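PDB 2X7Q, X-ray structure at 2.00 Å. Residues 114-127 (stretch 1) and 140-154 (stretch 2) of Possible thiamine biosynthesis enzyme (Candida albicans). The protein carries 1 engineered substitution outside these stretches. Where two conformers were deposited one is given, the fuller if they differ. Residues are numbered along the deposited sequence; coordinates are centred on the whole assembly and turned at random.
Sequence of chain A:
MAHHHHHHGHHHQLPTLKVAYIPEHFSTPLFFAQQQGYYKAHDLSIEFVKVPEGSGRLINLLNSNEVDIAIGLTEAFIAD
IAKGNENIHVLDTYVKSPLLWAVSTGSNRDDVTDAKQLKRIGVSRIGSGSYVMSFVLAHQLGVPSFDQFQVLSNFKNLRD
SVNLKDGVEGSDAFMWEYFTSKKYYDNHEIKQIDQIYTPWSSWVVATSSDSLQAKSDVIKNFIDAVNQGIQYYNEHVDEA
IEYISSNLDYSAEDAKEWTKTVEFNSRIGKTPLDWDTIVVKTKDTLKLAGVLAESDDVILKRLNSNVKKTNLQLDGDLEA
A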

# COMPACT_ATOMS: atom_id res chain seq x y z
N ASP A 114 -10.77 18.20 -16.61
CA ASP A 114 -10.93 16.79 -16.94
C ASP A 114 -9.59 16.05 -16.88
O ASP A 114 -8.54 16.64 -17.11
N ALA A 115 -9.65 14.75 -16.59
CA ALA A 115 -8.45 13.94 -16.43
C ALA A 115 -7.63 13.85 -17.72
O ALA A 115 -6.41 13.68 -17.68
N LYS A 116 -8.31 13.95 -18.86
CA LYS A 116 -7.63 13.84 -20.15
C LYS A 116 -6.79 15.07 -20.47
O LYS A 116 -5.98 15.05 -21.40
N GLN A 117 -6.96 16.14 -19.70
CA GLN A 117 -6.21 17.37 -19.91
C GLN A 117 -4.87 17.36 -19.20
O GLN A 117 -4.09 18.32 -19.30
N LEU A 118 -4.58 16.28 -18.49
CA LEU A 118 -3.37 16.20 -17.68
C LEU A 118 -2.10 16.01 -18.51
O LEU A 118 -2.07 15.20 -19.44
N LYS A 119 -1.06 16.76 -18.17
CA LYS A 119 0.24 16.63 -18.81
C LYS A 119 1.34 16.50 -17.76
O LYS A 119 2.13 15.56 -17.78
N ARG A 120 1.39 17.47 -16.85
CA ARG A 120 2.35 17.44 -15.76
C ARG A 120 1.77 16.70 -14.56
O ARG A 120 0.80 17.14 -13.95
N ILE A 121 2.39 15.57 -14.22
CA ILE A 121 1.91 14.74 -13.12
C ILE A 121 2.83 14.81 -11.91
O ILE A 121 4.00 14.44 -11.98
N GLY A 122 2.29 15.28 -10.79
CA GLY A 122 3.05 15.36 -9.55
C GLY A 122 3.01 14.04 -8.80
O GLY A 122 1.94 13.47 -8.59
N VAL A 123 4.19 13.57 -8.39
CA VAL A 123 4.29 12.32 -7.65
C VAL A 123 5.19 12.49 -6.44
O VAL A 123 6.10 13.32 -6.45
N SER A 124 4.92 11.73 -5.38
CA SER A 124 5.78 11.74 -4.21
C SER A 124 7.18 11.30 -4.61
O SER A 124 8.16 12.00 -4.34
N ARG A 125 7.27 10.15 -5.27
CA ARG A 125 8.54 9.62 -5.74
C ARG A 125 8.32 8.76 -6.98
O ARG A 125 7.22 8.27 -7.22
N ILE A 126 9.38 8.58 -7.76
CA ILE A 126 9.30 7.73 -8.94
C ILE A 126 9.14 6.27 -8.52
O ILE A 126 9.91 5.76 -7.71
N GLY A 127 8.13 5.60 -9.08
CA GLY A 127 7.89 4.20 -8.77
C GLY A 127 6.86 4.00 -7.67
O GLY A 127 6.50 2.86 -7.37
N GLN A 140 -6.77 3.62 -19.09
CA GLN A 140 -8.22 3.56 -18.99
C GLN A 140 -8.87 4.76 -19.67
O GLN A 140 -9.99 4.67 -20.16
N LEU A 141 -8.15 5.88 -19.69
CA LEU A 141 -8.65 7.11 -20.29
C LEU A 141 -8.56 7.06 -21.81
O LEU A 141 -9.27 7.78 -22.51
N GLY A 142 -7.70 6.19 -22.32
CA GLY A 142 -7.52 6.05 -23.76
C GLY A 142 -6.45 6.98 -24.29
O GLY A 142 -6.23 7.06 -25.50
N VAL A 143 -5.78 7.68 -23.39
CA VAL A 143 -4.72 8.60 -23.76
C VAL A 143 -3.36 7.96 -23.52
O VAL A 143 -3.24 7.02 -22.73
N PRO A 144 -2.32 8.46 -24.22
CA PRO A 144 -0.96 7.93 -24.02
C PRO A 144 -0.46 8.24 -22.61
O PRO A 144 -0.84 9.26 -22.03
N SER A 145 0.39 7.37 -22.07
CA SER A 145 0.93 7.55 -20.73
C SER A 145 1.65 8.88 -20.60
O SER A 145 2.21 9.40 -21.57
N PHE A 146 1.63 9.44 -19.39
CA PHE A 146 2.25 10.74 -19.13
C PHE A 146 3.77 10.62 -19.07
O PHE A 146 4.31 9.58 -18.69
N ASP A 147 4.47 11.69 -19.45
CA ASP A 147 5.93 11.69 -19.47
C ASP A 147 6.52 12.87 -18.71
O ASP A 147 7.74 12.99 -18.58
N GLN A 148 5.66 13.75 -18.20
CA GLN A 148 6.10 14.87 -17.38
C GLN A 148 5.78 14.60 -15.91
O GLN A 148 4.62 14.58 -15.51
N PHE A 149 6.82 14.38 -15.11
CA PHE A 149 6.64 14.06 -13.70
C PHE A 149 7.39 15.01 -12.78
O PHE A 149 8.55 15.34 -13.02
N GLN A 150 6.72 15.47 -11.73
CA GLN A 150 7.33 16.37 -10.75
C GLN A 150 7.50 15.68 -9.40
O GLN A 150 6.53 15.47 -8.67
N VAL A 151 8.73 15.30 -9.09
CA VAL A 151 9.03 14.64 -7.82
C VAL A 151 8.92 15.65 -6.68
O VAL A 151 9.75 16.55 -6.55
N LEU A 152 7.89 15.49 -5.86
CA LEU A 152 7.59 16.48 -4.82
C LEU A 152 7.75 15.93 -3.40
O LEU A 152 7.60 16.67 -2.43
N SER A 153 8.04 14.63 -3.30
CA SER A 153 8.38 14.00 -2.02
C SER A 153 7.18 13.74 -1.10
O SER A 153 6.89 12.59 -0.78
N ASN A 154 6.49 14.80 -0.69
CA ASN A 154 5.41 14.66 0.29
C ASN A 154 4.04 15.13 -0.18
O ASN A 154 3.90 15.75 -1.24

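The ring of Phe 146, which lies just outside the paired strands, is the hub of this contact and is approached by both carbonyl oxygens and aliphatic groups. Its CB points toward stretch 1, and with chi1 in the m well and chi2 at 97° the ring offers its edge to the backbone: CE2 lies 3.1 Å from Leu 118 O, near the ring plane, where the slightly positive ring hydrogens suit a carbonyl oxygen. Over one face sits Ile 121 (m, m), whose CG1 is 4.0 Å from the ring centroid in a CH-pi contact. Leu 118 (m, t) adds its CB, 3.6 Å from Phe 146 CE2.

Beyond the ring the strands run parallel, joined by hydrogen bonds such as Ile 121 N to Gln 148 O (2.8 Å) and Gln 150 N to Ile 121 O (2.9 Å). Ile 121, Val 123, Phe 149 and Val 151 share one face of this sheet. There Phe 149 (m) brings CD2 within 3.8 Å of Ile 121 CB and 4.1 Å of Val 123 CG1, while Ile 126 (m, m) folds its end back to place CG1 4.0 Å from Val 151 CG2.

Arg 120, Gln 148 and Gln 150 point to the other face, though the end of Arg 120 leads away. Gln 148 (m, t) sets CB 3.4 Å from Lys 119 O and NE2 3.8 Å from Lys 119 CB. The end of Gln 150 (m, p) comes nearer to stretch 1, with NE2 3.6 Å from Arg 120 CB; that amide nitrogen is hydrogen-bonded elsewhere in the structure. Gly 122 leaves room on this face for Leu 152, whose CD1 approaches Gly 122 CA to 4.1 Å.

At the other end, Leu 141, with both chi angles between wells, points toward stretch 1 and sets CD2 3.6 Å from Ala 115 CB. Lys 116 (m, t, m, t) places CD 3.9 Å from Val 143 CG1. Water 1 links the backbones, donating to Lys 119 O (2.8 Å) and accepting from Asp 147 N (2.9 Å).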

# COMPACT_ATOMS: atom_id res chain seq x y z
CB ASP A 114 -11.56 16.63 -18.33
CG ASP A 114 -11.75 15.18 -18.73
OD1 ASP A 114 -12.63 14.51 -18.15
OD2 ASP A 114 -11.01 14.71 -19.62
CB ALA A 115 -8.82 12.54 -15.94
CB LYS A 116 -8.64 13.56 -21.27
CG LYS A 116 -9.25 12.16 -21.20
CD LYS A 116 -9.82 11.71 -22.55
CE LYS A 116 -11.25 12.18 -22.77
NZ LYS A 116 -11.83 11.60 -24.01
CB GLN A 117 -7.03 18.58 -19.45
CG GLN A 117 -8.28 18.85 -20.26
CD GLN A 117 -9.03 20.08 -19.78
OE1 GLN A 117 -8.96 21.14 -20.40
NE2 GLN A 117 -9.75 19.93 -18.68
CB LEU A 118 -3.49 15.08 -16.64
CG LEU A 118 -4.67 15.18 -15.68
CD1 LEU A 118 -4.60 14.08 -14.62
CD2 LEU A 118 -4.72 16.55 -15.03
CB LYS A 119 0.51 17.82 -19.73
CG LYS A 119 -0.45 17.94 -20.91
CD LYS A 119 -0.51 16.64 -21.72
CE LYS A 119 0.86 16.22 -22.20
NZ LYS A 119 1.51 17.24 -23.06
CB ARG A 120 2.74 18.87 -15.35
CG ARG A 120 3.48 19.65 -16.42
CD ARG A 120 3.67 21.09 -16.02
NE ARG A 120 2.39 21.79 -15.92
CZ ARG A 120 2.25 23.03 -15.44
NH1 ARG A 120 3.30 23.71 -15.01
NH2 ARG A 120 1.05 23.59 -15.38
CB ILE A 121 1.77 13.27 -13.55
CG1 ILE A 121 0.80 13.15 -14.74
CG2 ILE A 121 1.29 12.41 -12.39
CD1 ILE A 121 -0.58 13.69 -14.45
CB VAL A 123 4.84 11.18 -8.52
CG1 VAL A 123 3.95 10.95 -9.73
CG2 VAL A 123 6.26 11.48 -8.95
CB SER A 124 5.22 10.81 -3.13
OG SER A 124 5.10 9.48 -3.61
CB ARG A 125 9.20 8.79 -4.63
CG ARG A 125 8.47 7.49 -4.34
CD ARG A 125 8.88 6.89 -3.01
NE ARG A 125 8.07 5.72 -2.70
CZ ARG A 125 6.85 5.77 -2.17
NH1 ARG A 125 6.31 6.94 -1.87
NH2 ARG A 125 6.18 4.65 -1.94
CB ILE A 126 10.55 7.86 -9.83
CG1 ILE A 126 10.72 9.31 -10.30
CG2 ILE A 126 10.45 6.93 -11.03
CD1 ILE A 126 9.59 9.81 -11.18
CB GLN A 140 -8.65 3.48 -17.53
CG GLN A 140 -10.15 3.44 -17.32
CD GLN A 140 -10.54 3.59 -15.87
OE1 GLN A 140 -10.25 2.72 -15.05
NE2 GLN A 140 -11.20 4.69 -15.55
CB LEU A 141 -7.88 8.32 -19.76
CG LEU A 141 -8.53 9.09 -18.62
CD1 LEU A 141 -9.38 8.18 -17.76
CD2 LEU A 141 -7.48 9.79 -17.78
CB VAL A 143 -4.81 9.92 -22.97
CG1 VAL A 143 -6.15 10.60 -23.22
CG2 VAL A 143 -4.62 9.66 -21.48
CB PRO A 144 -0.14 8.70 -25.06
CG PRO A 144 -0.91 9.95 -25.31
CD PRO A 144 -2.35 9.54 -25.21
CB SER A 145 1.89 6.41 -20.39
OG SER A 145 2.98 6.37 -21.28
CB PHE A 146 1.70 11.34 -17.84
CG PHE A 146 0.19 11.35 -17.76
CD1 PHE A 146 -0.48 10.34 -17.09
CD2 PHE A 146 -0.54 12.35 -18.37
CE1 PHE A 146 -1.87 10.34 -17.02
CE2 PHE A 146 -1.93 12.35 -18.30
CZ PHE A 146 -2.59 11.35 -17.63
CB ASP A 147 6.45 11.65 -20.90
CG ASP A 147 5.84 12.72 -21.78
OD1 ASP A 147 5.71 13.88 -21.33
OD2 ASP A 147 5.50 12.41 -22.94
CB GLN A 148 5.43 16.17 -17.82
CG GLN A 148 5.85 16.65 -19.20
CD GLN A 148 5.35 18.05 -19.51
OE1 GLN A 148 5.93 19.04 -19.07
NE2 GLN A 148 4.26 18.14 -20.26
CB PHE A 149 7.06 12.62 -13.42
CG PHE A 149 6.24 11.59 -14.16
CD1 PHE A 149 6.74 10.98 -15.30
CD2 PHE A 149 4.98 11.24 -13.71
CE1 PHE A 149 5.99 10.04 -15.98
CE2 PHE A 149 4.23 10.30 -14.39
CZ PHE A 149 4.73 9.70 -15.52
CB GLN A 150 6.49 17.64 -10.59
CG GLN A 150 6.50 18.56 -11.80
CD GLN A 150 5.69 18.02 -12.96
OE1 GLN A 150 6.08 18.14 -14.12
NE2 GLN A 150 4.55 17.41 -12.65
CB VAL A 151 10.44 14.02 -7.83
CG1 VAL A 151 10.73 13.35 -6.49
CG2 VAL A 151 10.57 13.03 -8.97
CB LEU A 152 6.19 17.05 -5.04
CG LEU A 152 6.02 17.82 -6.35
CD1 LEU A 152 4.55 17.92 -6.75
CD2 LEU A 152 6.66 19.21 -6.26
CB SER A 153 9.44 14.82 -1.28
OG SER A 153 9.82 14.18 -0.07
CB ASN A 154 5.79 15.34 1.62
CG ASN A 154 6.04 16.82 1.46
OD1 ASN A 154 5.14 17.58 1.11
ND2 ASN A 154 7.27 17.24 1.73
O HOH W 1 2.71 13.91 -19.93